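Local coordinates for prolyl 4-hydroxylase alpha subunit Fe(2+) 2OG dioxygenase domain-containing protein (Burkholderia ambifaria, PDB 3W20) that probably catalyses the 2-oxoglutarate-dependent oxidation of N-substituted L-amino acids at a metal centre, which holds zinc in this crystal, at residues S91-A94 against E95-I99; E201-A204 against A205-E208; F112-L115 against F116-A119; Q82-Q85 against G86-V90; R102-D105 against G106-T109. One frame throughout, in Å; residues are numbered along the deposited sequence.

Contact 1 of 5, residues S91-A94 against E95-I99; sequences SKAA and EYFGI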
loop_
_atom_site.group_PDB
_atom_site.type_symbol
_atom_site.label_atom_id
_atom_site.label_comp_id
_atom_site.label_asym_id
_atom_site.label_seq_id
_atom_site.Cartn_x
_atom_site.Cartn_y
_atom_site.Cartn_z
ATOM N N SER A 91 6.861 3.920 -3.520
ATOM C CA SER A 91 6.977 4.128 -2.073
ATOM C C SER A 91 5.764 4.908 -1.575
ATOM O O SER A 91 5.209 4.587 -0.528
ATOM C CB SER A 91 8.285 4.814 -1.623
ATOM O OG SER A 91 8.415 6.023 -2.289
ATOM N N LYS A 92 5.319 5.930 -2.315
ATOM C CA LYS A 92 4.077 6.652 -1.872
ATOM C C LYS A 92 2.849 5.778 -1.960
ATOM O O LYS A 92 1.947 5.957 -1.126
ATOM C CB LYS A 92 3.858 7.952 -2.644
ATOM C CG LYS A 92 2.967 8.969 -1.960
ATOM C CD LYS A 92 3.613 9.413 -0.654
ATOM C CE LYS A 92 3.190 10.785 -0.137
ATOM N NZ LYS A 92 4.018 11.896 -0.687
ATOM N N ALA A 93 2.779 4.853 -2.955
ATOM C CA ALA A 93 1.612 3.897 -3.011
ATOM C C ALA A 93 1.633 3.037 -1.757
ATOM O O ALA A 93 0.578 2.733 -1.206
ATOM C CB ALA A 93 1.668 2.992 -4.273
ATOM N N ALA A 94 2.829 2.622 -1.303
ATOM C CA ALA A 94 2.858 1.783 -0.095
ATOM C C ALA A 94 2.263 2.627 1.055
ATOM O O ALA A 94 1.503 2.077 1.851
ATOM C CB ALA A 94 4.322 1.444 0.296
ATOM N N GLU A 95 2.651 3.898 1.192
ATOM C CA GLU A 95 2.091 4.783 2.258
ATOM C C GLU A 95 0.602 4.958 2.117
ATOM O O GLU A 95 -0.190 4.768 3.081
ATOM C CB GLU A 95 2.745 6.203 2.317
ATOM C CG GLU A 95 4.184 6.255 2.775
ATOM C CD GLU A 95 4.621 7.735 2.728
ATOM O OE1 GLU A 95 4.001 8.589 3.427
ATOM O OE2 GLU A 95 5.501 8.036 1.927
ATOM N N TYR A 96 0.178 5.198 0.887
ATOM C CA TYR A 96 -1.237 5.444 0.650
ATOM C C TYR A 96 -2.088 4.252 1.044
ATOM O O TYR A 96 -3.067 4.410 1.830
ATOM C CB TYR A 96 -1.472 5.800 -0.813
ATOM C CG TYR A 96 -2.942 6.078 -1.115
ATOM C CD1 TYR A 96 -3.533 7.322 -0.880
ATOM C CD2 TYR A 96 -3.729 5.077 -1.671
ATOM C CE1 TYR A 96 -4.902 7.524 -1.198
ATOM C CE2 TYR A 96 -5.075 5.275 -1.992
ATOM C CZ TYR A 96 -5.649 6.490 -1.742
ATOM O OH TYR A 96 -6.977 6.670 -2.054
ATOM N N PHE A 97 -1.733 3.095 0.548
ATOM C CA PHE A 97 -2.569 1.898 0.807
ATOM C C PHE A 97 -2.383 1.357 2.199
ATOM O O PHE A 97 -3.345 0.854 2.769
ATOM C CB PHE A 97 -2.345 0.843 -0.274
ATOM C CG PHE A 97 -3.002 1.271 -1.553
ATOM C CD1 PHE A 97 -4.389 1.201 -1.707
ATOM C CD2 PHE A 97 -2.214 1.808 -2.570
ATOM C CE1 PHE A 97 -4.982 1.660 -2.896
ATOM C CE2 PHE A 97 -2.788 2.288 -3.745
ATOM C CZ PHE A 97 -4.176 2.171 -3.893
ATOM N N GLY A 98 -1.208 1.563 2.762
ATOM C CA GLY A 98 -0.925 1.120 4.162
ATOM C C GLY A 98 -1.755 1.973 5.121
ATOM O O GLY A 98 -2.359 1.484 6.105
ATOM N N ILE A 99 -1.859 3.244 4.831
ATOM C CA ILE A 99 -2.625 4.165 5.708
ATOM C C ILE A 99 -4.114 3.894 5.585
ATOM O O ILE A 99 -4.830 3.867 6.586
ATOM C CB ILE A 99 -2.333 5.641 5.396
ATOM C CG1 ILE A 99 -0.929 5.987 5.910
ATOM C CG2 ILE A 99 -3.291 6.612 6.091
ATOM C CD1 ILE A 99 -0.482 7.341 5.416
HETATM O O HOH W 1 7.311 7.484 0.157
#

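Contact 2 of 5, residues E201-A204 against A205-E208; sequences ESRA and ALDE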
loop_
_atom_site.group_PDB
_atom_site.type_symbol
_atom_site.label_atom_id
_atom_site.label_comp_id
_atom_site.label_asym_id
_atom_site.label_seq_id
_atom_site.Cartn_x
_atom_site.Cartn_y
_atom_site.Cartn_z
ATOM N N GLU A 201 -7.427 16.661 -20.991
ATOM C CA GLU A 201 -7.374 15.250 -21.337
ATOM C C GLU A 201 -6.377 14.393 -20.531
ATOM O O GLU A 201 -6.444 13.174 -20.595
ATOM C CB GLU A 201 -7.128 15.070 -22.847
ATOM C CG GLU A 201 -8.266 15.602 -23.731
ATOM C CD GLU A 201 -7.796 15.841 -25.184
ATOM O OE1 GLU A 201 -6.576 15.707 -25.453
ATOM O OE2 GLU A 201 -8.624 16.171 -26.056
ATOM N N SER A 202 -5.539 14.985 -19.691
ATOM C CA SER A 202 -4.520 14.170 -19.050
ATOM C C SER A 202 -3.837 14.974 -17.978
ATOM O O SER A 202 -4.000 16.237 -17.902
ATOM C CB SER A 202 -3.493 13.703 -20.113
ATOM O OG SER A 202 -2.726 14.863 -20.516
ATOM N N ARG A 203 -3.028 14.279 -17.147
ATOM C CA ARG A 203 -2.226 14.974 -16.166
ATOM C C ARG A 203 -1.193 15.910 -16.893
ATOM O O ARG A 203 -0.990 17.026 -16.426
ATOM C CB ARG A 203 -1.513 14.014 -15.215
ATOM C CG ARG A 203 -0.610 14.772 -14.237
ATOM C CD ARG A 203 -1.342 15.710 -13.301
ATOM N NE ARG A 203 -2.235 14.920 -12.503
ATOM C CZ ARG A 203 -3.021 15.416 -11.591
ATOM N NH1 ARG A 203 -2.921 16.748 -11.262
ATOM N NH2 ARG A 203 -3.921 14.608 -11.043
ATOM N N ALA A 204 -0.589 15.460 -17.971
ATOM C CA ALA A 204 0.347 16.284 -18.732
ATOM C C ALA A 204 -0.361 17.598 -19.213
ATOM O O ALA A 204 0.239 18.680 -19.165
ATOM C CB ALA A 204 0.866 15.496 -19.898
ATOM N N ALA A 205 -1.589 17.490 -19.708
ATOM C CA ALA A 205 -2.359 18.681 -20.092
ATOM C C ALA A 205 -2.575 19.614 -18.922
ATOM O O ALA A 205 -2.380 20.814 -19.090
ATOM C CB ALA A 205 -3.678 18.321 -20.800
ATOM N N LEU A 206 -2.893 19.098 -17.715
ATOM C CA LEU A 206 -3.065 19.997 -16.569
ATOM C C LEU A 206 -1.739 20.634 -16.203
ATOM O O LEU A 206 -1.706 21.822 -15.804
ATOM C CB LEU A 206 -3.488 19.269 -15.301
ATOM C CG LEU A 206 -4.910 18.850 -15.189
ATOM C CD1 LEU A 206 -4.953 17.934 -13.984
ATOM C CD2 LEU A 206 -5.729 20.110 -14.947
ATOM N N ASP A 207 -0.685 19.824 -16.334
ATOM C CA ASP A 207 0.669 20.228 -15.902
ATOM C C ASP A 207 1.082 21.353 -16.848
ATOM O O ASP A 207 1.703 22.300 -16.395
ATOM C CB ASP A 207 1.657 19.066 -16.022
ATOM C CG ASP A 207 1.655 18.136 -14.805
ATOM O OD1 ASP A 207 1.038 18.510 -13.795
ATOM O OD2 ASP A 207 2.269 17.052 -14.874
ATOM N N GLU A 208 0.727 21.276 -18.135
ATOM C CA GLU A 208 1.078 22.378 -19.059
ATOM C C GLU A 208 0.263 23.626 -18.690
ATOM O O GLU A 208 0.752 24.788 -18.760
ATOM C CB GLU A 208 0.939 21.987 -20.535
ATOM C CG GLU A 208 1.476 23.061 -21.480
ATOM C CD GLU A 208 1.607 22.635 -22.942
ATOM O OE1 GLU A 208 1.092 21.562 -23.335
ATOM O OE2 GLU A 208 2.229 23.407 -23.717
#

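Contact 3 of 5, residues F112-L115 against F116-A119; sequences FVRL and FSDA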
loop_
_atom_site.group_PDB
_atom_site.type_symbol
_atom_site.label_atom_id
_atom_site.label_comp_id
_atom_site.label_asym_id
_atom_site.label_seq_id
_atom_site.Cartn_x
_atom_site.Cartn_y
_atom_site.Cartn_z
ATOM N N PHE A 112 -20.779 11.247 7.373
ATOM C CA PHE A 112 -20.438 11.704 6.029
ATOM C C PHE A 112 -20.316 10.541 5.035
ATOM O O PHE A 112 -20.889 10.614 3.962
ATOM C CB PHE A 112 -19.159 12.582 6.043
ATOM C CG PHE A 112 -18.786 13.084 4.665
ATOM C CD1 PHE A 112 -19.593 13.980 4.012
ATOM C CD2 PHE A 112 -17.664 12.607 4.012
ATOM C CE1 PHE A 112 -19.259 14.422 2.709
ATOM C CE2 PHE A 112 -17.332 13.035 2.713
ATOM C CZ PHE A 112 -18.125 13.925 2.066
ATOM N N VAL A 113 -19.553 9.506 5.370
ATOM C CA VAL A 113 -19.321 8.371 4.432
ATOM C C VAL A 113 -20.650 7.617 4.321
ATOM O O VAL A 113 -21.066 7.290 3.225
ATOM C CB VAL A 113 -18.155 7.485 4.860
ATOM C CG1 VAL A 113 -18.065 6.191 4.012
ATOM C CG2 VAL A 113 -16.852 8.210 4.699
ATOM N N ARG A 114 -21.355 7.467 5.455
ATOM C CA ARG A 114 -22.634 6.763 5.447
ATOM C C ARG A 114 -23.694 7.472 4.566
ATOM O O ARG A 114 -24.572 6.827 4.000
ATOM C CB ARG A 114 -23.144 6.552 6.873
ATOM C CG ARG A 114 -22.431 5.451 7.619
ATOM C CD ARG A 114 -22.970 5.395 9.046
ATOM N NE ARG A 114 -22.215 4.362 9.740
ATOM C CZ ARG A 114 -22.618 3.101 9.912
ATOM N NH1 ARG A 114 -23.829 2.699 9.516
ATOM N NH2 ARG A 114 -21.791 2.243 10.496
ATOM N N LEU A 115 -23.595 8.782 4.394
ATOM C CA LEU A 115 -24.460 9.468 3.443
ATOM C C LEU A 115 -24.488 8.788 2.091
ATOM O O LEU A 115 -25.542 8.486 1.540
ATOM C CB LEU A 115 -24.051 10.945 3.326
ATOM C CG LEU A 115 -25.019 12.045 3.035
ATOM C CD1 LEU A 115 -26.173 12.021 4.037
ATOM C CD2 LEU A 115 -24.186 13.312 3.163
ATOM N N PHE A 116 -23.304 8.469 1.572
ATOM C CA PHE A 116 -23.209 7.775 0.333
ATOM C C PHE A 116 -23.358 6.288 0.425
ATOM O O PHE A 116 -24.010 5.709 -0.454
ATOM C CB PHE A 116 -21.819 8.132 -0.283
ATOM C CG PHE A 116 -21.656 9.599 -0.451
ATOM C CD1 PHE A 116 -22.232 10.217 -1.558
ATOM C CD2 PHE A 116 -21.048 10.372 0.518
ATOM C CE1 PHE A 116 -22.102 11.596 -1.741
ATOM C CE2 PHE A 116 -20.915 11.749 0.348
ATOM C CZ PHE A 116 -21.455 12.359 -0.758
ATOM N N SER A 117 -22.794 5.620 1.453
ATOM C CA SER A 117 -22.977 4.149 1.486
ATOM C C SER A 117 -24.481 3.771 1.545
ATOM O O SER A 117 -24.951 2.853 0.878
ATOM C CB SER A 117 -22.160 3.466 2.605
ATOM O OG SER A 117 -22.282 4.020 3.885
ATOM N N ASP A 118 -25.233 4.527 2.330
ATOM C CA ASP A 118 -26.666 4.339 2.433
ATOM C C ASP A 118 -27.408 4.699 1.180
ATOM O O ASP A 118 -28.281 3.960 0.749
ATOM C CB ASP A 118 -27.251 5.161 3.600
ATOM C CG ASP A 118 -26.777 4.672 4.954
ATOM O OD1 ASP A 118 -26.212 3.579 5.061
ATOM O OD2 ASP A 118 -26.897 5.402 5.922
ATOM N N ALA A 119 -27.112 5.846 0.606
ATOM C CA ALA A 119 -27.880 6.258 -0.509
ATOM C C ALA A 119 -27.632 5.374 -1.755
ATOM O O ALA A 119 -28.542 5.133 -2.543
ATOM C CB ALA A 119 -27.619 7.713 -0.815
#

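Contact 4 of 5, residues Q82-Q85 against G86-V90; sequences QREQ and GDKLV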
loop_
_atom_site.group_PDB
_atom_site.type_symbol
_atom_site.label_atom_id
_atom_site.label_comp_id
_atom_site.label_asym_id
_atom_site.label_seq_id
_atom_site.Cartn_x
_atom_site.Cartn_y
_atom_site.Cartn_z
ATOM N N GLN A 82 -0.885 10.661 -7.251
ATOM C CA GLN A 82 -0.747 10.817 -8.688
ATOM C C GLN A 82 0.405 11.714 -9.090
ATOM O O GLN A 82 0.840 11.584 -10.220
ATOM C CB GLN A 82 -2.019 11.452 -9.282
ATOM C CG GLN A 82 -3.144 10.472 -9.393
ATOM C CD GLN A 82 -4.441 11.108 -9.945
ATOM O OE1 GLN A 82 -4.677 12.271 -9.777
ATOM N NE2 GLN A 82 -5.309 10.266 -10.533
ATOM N N ARG A 83 0.870 12.608 -8.222
ATOM C CA ARG A 83 1.982 13.476 -8.578
ATOM C C ARG A 83 3.321 12.760 -8.614
ATOM O O ARG A 83 4.305 13.231 -9.241
ATOM C CB ARG A 83 1.965 14.733 -7.714
ATOM C CG ARG A 83 0.810 15.603 -8.151
ATOM C CD ARG A 83 0.996 17.058 -7.740
ATOM N NE ARG A 83 0.389 17.222 -6.427
ATOM C CZ ARG A 83 -0.903 17.475 -6.210
ATOM N NH1 ARG A 83 -1.761 17.615 -7.237
ATOM N NH2 ARG A 83 -1.330 17.580 -4.957
ATOM N N GLU A 84 3.419 11.621 -7.940
ATOM C CA GLU A 84 4.716 10.965 -7.822
ATOM C C GLU A 84 5.067 10.080 -9.041
ATOM O O GLU A 84 4.179 9.510 -9.702
ATOM C CB GLU A 84 4.711 10.082 -6.552
ATOM C CG GLU A 84 4.388 10.819 -5.266
ATOM C CD GLU A 84 5.456 11.802 -4.853
ATOM O OE1 GLU A 84 6.641 11.666 -5.262
ATOM O OE2 GLU A 84 5.099 12.742 -4.165
ATOM N N GLN A 85 6.377 9.851 -9.291
ATOM C CA GLN A 85 6.791 9.061 -10.407
ATOM C C GLN A 85 7.843 8.036 -10.011
ATOM O O GLN A 85 8.624 8.252 -8.994
ATOM C CB GLN A 85 7.381 9.943 -11.521
ATOM C CG GLN A 85 6.501 11.130 -11.853
ATOM C CD GLN A 85 6.844 11.621 -13.240
ATOM O OE1 GLN A 85 7.419 12.670 -13.388
ATOM N NE2 GLN A 85 6.517 10.829 -14.255
ATOM N N GLY A 86 7.836 6.947 -10.748
ATOM C CA GLY A 86 8.897 5.911 -10.655
ATOM C C GLY A 86 8.999 5.311 -9.243
ATOM O O GLY A 86 7.999 4.963 -8.659
ATOM N N ASP A 87 10.218 5.227 -8.676
ATOM C CA ASP A 87 10.349 4.575 -7.357
ATOM C C ASP A 87 9.633 5.374 -6.276
ATOM O O ASP A 87 9.176 4.770 -5.283
ATOM C CB ASP A 87 11.820 4.336 -6.937
ATOM C CG ASP A 87 12.592 5.643 -6.693
ATOM O OD1 ASP A 87 12.490 6.586 -7.501
ATOM O OD2 ASP A 87 13.308 5.729 -5.677
ATOM N N LYS A 88 9.557 6.683 -6.426
ATOM C CA LYS A 88 8.774 7.479 -5.449
ATOM C C LYS A 88 7.260 7.171 -5.516
ATOM O O LYS A 88 6.562 7.307 -4.484
ATOM C CB LYS A 88 9.024 8.979 -5.577
ATOM C CG LYS A 88 10.492 9.351 -5.283
ATOM C CD LYS A 88 10.826 10.679 -5.956
ATOM C CE LYS A 88 12.055 11.370 -5.340
ATOM N NZ LYS A 88 11.986 12.849 -5.620
ATOM N N LEU A 89 6.740 6.796 -6.700
ATOM C CA LEU A 89 5.343 6.406 -6.806
ATOM C C LEU A 89 5.160 5.047 -6.111
ATOM O O LEU A 89 4.173 4.849 -5.394
ATOM C CB LEU A 89 4.922 6.291 -8.267
ATOM C CG LEU A 89 3.669 5.578 -8.546
ATOM C CD1 LEU A 89 2.535 6.432 -7.946
ATOM C CD2 LEU A 89 3.429 5.525 -10.063
ATOM N N VAL A 90 6.131 4.125 -6.272
ATOM C CA VAL A 90 5.995 2.805 -5.535
ATOM C C VAL A 90 5.975 3.044 -4.006
ATOM O O VAL A 90 5.092 2.503 -3.294
ATOM C CB VAL A 90 7.123 1.857 -5.919
ATOM C CG1 VAL A 90 7.009 0.557 -5.144
ATOM C CG2 VAL A 90 7.078 1.504 -7.449
#

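Contact 5 of 5, residues R102-D105 against G106-T109; sequences RVND and GLRT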
loop_
_atom_site.group_PDB
_atom_site.type_symbol
_atom_site.label_atom_id
_atom_site.label_comp_id
_atom_site.label_asym_id
_atom_site.label_seq_id
_atom_site.Cartn_x
_atom_site.Cartn_y
_atom_site.Cartn_z
ATOM N N ARG A 102 -5.569 1.544 7.962
ATOM C CA ARG A 102 -5.595 1.967 9.381
ATOM C C ARG A 102 -6.816 2.855 9.594
ATOM O O ARG A 102 -7.488 2.791 10.593
ATOM C CB ARG A 102 -4.332 2.757 9.783
ATOM C CG ARG A 102 -3.055 1.920 9.942
ATOM C CD ARG A 102 -3.196 0.883 11.053
ATOM N NE ARG A 102 -2.334 -0.306 10.905
ATOM C CZ ARG A 102 -2.370 -1.360 11.723
ATOM N NH1 ARG A 102 -3.221 -1.351 12.756
ATOM N NH2 ARG A 102 -1.565 -2.426 11.522
ATOM N N VAL A 103 -7.125 3.697 8.632
ATOM C CA VAL A 103 -8.073 4.758 8.941
ATOM C C VAL A 103 -9.498 4.469 8.421
ATOM O O VAL A 103 -10.480 5.053 8.944
ATOM C CB VAL A 103 -7.621 6.133 8.440
ATOM C CG1 VAL A 103 -6.157 6.450 8.735
ATOM C CG2 VAL A 103 -7.829 6.239 6.961
ATOM N N ASN A 104 -9.653 3.576 7.460
ATOM C CA ASN A 104 -10.988 3.365 6.847
ATOM C C ASN A 104 -11.992 2.703 7.812
ATOM O O ASN A 104 -13.171 2.926 7.660
ATOM C CB ASN A 104 -10.931 2.504 5.607
ATOM C CG ASN A 104 -10.588 3.311 4.353
ATOM O OD1 ASN A 104 -10.507 4.528 4.387
ATOM N ND2 ASN A 104 -10.422 2.627 3.280
ATOM N N ASP A 105 -11.499 1.959 8.813
ATOM C CA ASP A 105 -12.386 1.307 9.777
ATOM C C ASP A 105 -13.214 2.331 10.531
ATOM O O ASP A 105 -14.453 2.184 10.672
ATOM C CB ASP A 105 -11.594 0.378 10.701
ATOM C CG ASP A 105 -11.247 -0.976 10.027
ATOM O OD1 ASP A 105 -11.830 -1.324 8.978
ATOM O OD2 ASP A 105 -10.370 -1.697 10.552
ATOM N N GLY A 106 -12.541 3.388 10.968
ATOM C CA GLY A 106 -13.219 4.594 11.441
ATOM C C GLY A 106 -14.000 5.374 10.380
ATOM O O GLY A 106 -15.205 5.743 10.591
ATOM N N LEU A 107 -13.373 5.630 9.203
ATOM C CA LEU A 107 -14.137 6.466 8.214
ATOM C C LEU A 107 -15.434 5.840 7.745
ATOM O O LEU A 107 -16.412 6.524 7.503
ATOM C CB LEU A 107 -13.249 6.765 6.960
ATOM C CG LEU A 107 -12.057 7.651 7.255
ATOM C CD1 LEU A 107 -11.107 7.700 6.038
ATOM C CD2 LEU A 107 -12.472 9.084 7.676
ATOM N N ARG A 108 -15.485 4.522 7.639
ATOM C CA ARG A 108 -16.673 3.912 7.148
ATOM C C ARG A 108 -17.838 4.093 8.102
ATOM O O ARG A 108 -18.942 3.961 7.666
ATOM C CB ARG A 108 -16.478 2.424 6.873
ATOM C CG ARG A 108 -16.533 1.569 8.138
ATOM C CD ARG A 108 -16.682 0.094 7.770
ATOM N NE ARG A 108 -15.927 -0.153 6.548
ATOM C CZ ARG A 108 -14.595 -0.296 6.479
ATOM N NH1 ARG A 108 -13.859 -0.276 7.581
ATOM N NH2 ARG A 108 -13.995 -0.443 5.302
ATOM N N THR A 109 -17.581 4.478 9.356
ATOM C CA THR A 109 -18.678 4.678 10.336
ATOM C C THR A 109 -19.149 6.131 10.385
ATOM O O THR A 109 -20.081 6.461 11.101
ATOM C CB THR A 109 -18.284 4.243 11.780
ATOM O OG1 THR A 109 -17.253 5.101 12.305
ATOM C CG2 THR A 109 -17.783 2.756 11.765
#

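Contact 1 of 5, residues S91-A94 against E95-I99
Glu95 reaches back along one turn of the alpha helix 87-107 to meet Lys92 and Ser91. Its CB rests 3.5 Å from Lys92 O. The next carbon, CG, is anti to its own carbonyl carbon (chi1 -69°) and therefore lies beside the backbone N, 3.8 Å from Ser91 O, the same oxygen that accepts from Glu95 N. From there the chain runs out extended to the carboxylate, which meets the aliphatic middle of Lys92: OE2 is 3.5 Å from Lys92 CD. The charged ends do not touch, with Lys92 NZ 4.9 Å from Glu95 OE2, and OE1 accepts from the backbone N of Tyr131 of the second subunit. On another side of the helix Phe97 presents its ring edge to Ala93 O, CD2 being 3.2 Å from that oxygen, while Phe97 N donates to the same Ala93 O in a nearly straight bond (2.9 Å, 173°). Phe97 also packs on Ala94 of the second subunit, which places this buried turn in the dimer interface. Ser91 OG, bonded to Lys88 O, is linked to the carboxylate through a water that lies 3.1 Å from Ser91 OG and donates to Glu95 OE2 at 2.6 Å.

Contact 2 of 5, residues E201-A204 against A205-E208
Ser202 turns its OG between the backbone N and the carbonyl carbon (chi1 71°), which aims it at Ala205 N; Arg203 CG lies opposite its backbone N (chi1 177°), and bends at chi2 and chi3 bring the chain alongside Leu206 and Asp207. The serine is the N-cap of helix 203-216, and its OG accepts from Ala205 N at 3.0 Å, a straight capping bond (166°). One turn on, Leu206 CD1 lies over one face of the Arg203 guanidinium, off its centre toward the rim and 3.6 Å from NH1. The aliphatic part of Arg203 passes obliquely across the carboxylate of Asp207, with CD 3.7 Å from OD1. The two charges remain apart, Arg203 NH1 being 5.0 Å from Asp207 OD1. Each has another partner: Arg203 NE donates to Tyr161 O, and Asp207 OD2 forms a salt bridge with Arg163. Leu206 comes close to the metal site, its side chain about 5 Å from that of the zinc ligand His155. The chemistry implies a helix start where the third amide, Ala205 N, is satisfied by a hydroxyl and the buried arginine is fixed by apolar cover on a face and a carbonyl bond at NE.

Contact 3 of 5, residues F112-L115 against F116-A119
Phe116 and Phe112, one turn apart on helix 111-120, form a T-shaped (edge-to-face) pair in which the edge of Phe116 points at the face of Phe112. The planes stand at 79° with centroids 5.6 Å apart, and the touching corner is CE2 of Phe116, 3.9 Å from Phe112 CE1. The two first torsions differ: Phe112 CG lies anti to its backbone N (chi1 -179°), whereas Phe116 CG lies beside its own N. Both rings face the double-stranded beta-helix of the dioxygenase fold, where Phe112 touches Met258 and Leu260 of strand 255-265 and Phe116 reaches Leu260, Leu262 and Met271. The Phe112 side chain is about 7 Å from that of Arg141, a 2-oxoglutarate-binding residue whose ligand is absent from this model. Leu115 closes on Phe116 from the preceding position, its CB 4.2 Å from Phe116 CD2, and its side chain also meets Ile23 of helix 23-31.

Arg114 occupies a more exposed side of the helix. Ser117 folds its hydroxyl back over the backbone there, OG lying 3.2 Å from Arg114 CA, and Asp118 brings OD2 to 4.0 Å from Arg114 CB. The opposite charges stay separate, with Arg114 NH1 5.1 Å from Asp118 OD1; the arginine chain runs out extended, and its NE makes a weak bond to Thr109 O. Backbone bonds tie the turns together, and Val113 O accepts from Ser117 N at 3.0 Å and, weakly, from Phe116 N.

Contact 4 of 5, residues Q82-Q85 against G86-V90
Glu84 meets Lys88 and Leu89 in a local surface contact at the junction between helix 78-83 and helix 87-107, where the chain turns into the longer helix. Glu84 CB lies 3.7 Å from Leu89 CA, and Glu84 O is 3.6 Å from Leu89 CB. A bend at chi2 (-68°) carries the carboxylate across the root of Lys88, so that OE1 is 3.6 Å from Lys88 CB. The two side chains cross at about a right angle; the lysine runs out extended, and its NZ stays 5.5 Å from Glu84 OE1, while OE2 has a long, weak ion pair with Lys92 NZ. This is a helix N-terminus with Gly86 at the N-cap position, where the positive phi of 60° turns the chain. Leu89 N is shared weakly between Gln85 O (3.3 Å, 142°) and Gly86 O (3.0 Å), and Val90 N bonds to Gly86 O at 3.1 Å. Gly86 N donates to Asp164 OD2, a carboxylate from the neighbouring loop. On the side facing the partner subunit, Leu89 carries its branch anti to the backbone N and packs on Trp168 of its own chain and on Val90 of the second subunit, while Asp87 touches Val166 of that subunit.

Contact 5 of 5, residues R102-D105 against G106-T109
The Arg108 guanidinium has Asn104 O over one face and Asp105 at its edge. CZ is 3.7 Å from Asn104 O, which also accepts from Arg108 N at 2.8 Å. Near the plane, Arg108 NH1 and Asp105 OD1 form a salt bridge at 2.7 Å; its hydrogen bond is weak because the N-H points well off line (121°), and the carboxylate and guanidinium planes are 56° apart. The two side chains lie side by side and point the same way. A first torsion of 79° sets Arg108 CG between the backbone N and the carbonyl carbon, and a bend at chi3 turns the group back over the helix. Its other terminal nitrogen, NH2, has a salt bridge to Glu134.

The buried Asn104 amide is gripped from outside the turn: ND2 donates to Phe135 O and Glu134 OE1, and OD1 accepts from Leu137 N. Leu107 packs obliquely against it, with CD1 3.6 Å from Asn104 OD1 and 3.7 Å from Val103 CG2. Near the C-terminal end of the helix, Gly106 O takes two bonds from Thr109: OG1 comes in on a lone pair at 2.7 Å and N at 3.0 Å. Arg102, earlier on the helix, forms a salt bridge with Asp105 of the second subunit. The whole is a C-terminal helix turn with an i to i+3 ion pair, by which helix 87-107 is joined to strand 133-134 of the main sheet and the residues just after it.

How the contacts relate
Along the chain the order is contacts 4, 1, 5, 3 and 2. Contacts 4, 1 and 5 follow helix 87-107 from its N-cap to its C-terminal turns, with centres of 4 and 1 about 11 Å apart and those of 1 and 5 about 16 Å. Contact 3 comes next on helix 111-120, its centre about 13 Å from that of contact 5, which it touches. Contact 2 begins helix 203-216 on the opposite side of the chain's centre from contacts 3 and 5, yet meets contact 4. Contacts 1 and 4, and Arg102 in contact 5, place the long helix in the subunit interface, while contacts 2 and 3 lie closer to the metal and 2-oxoglutarate sites.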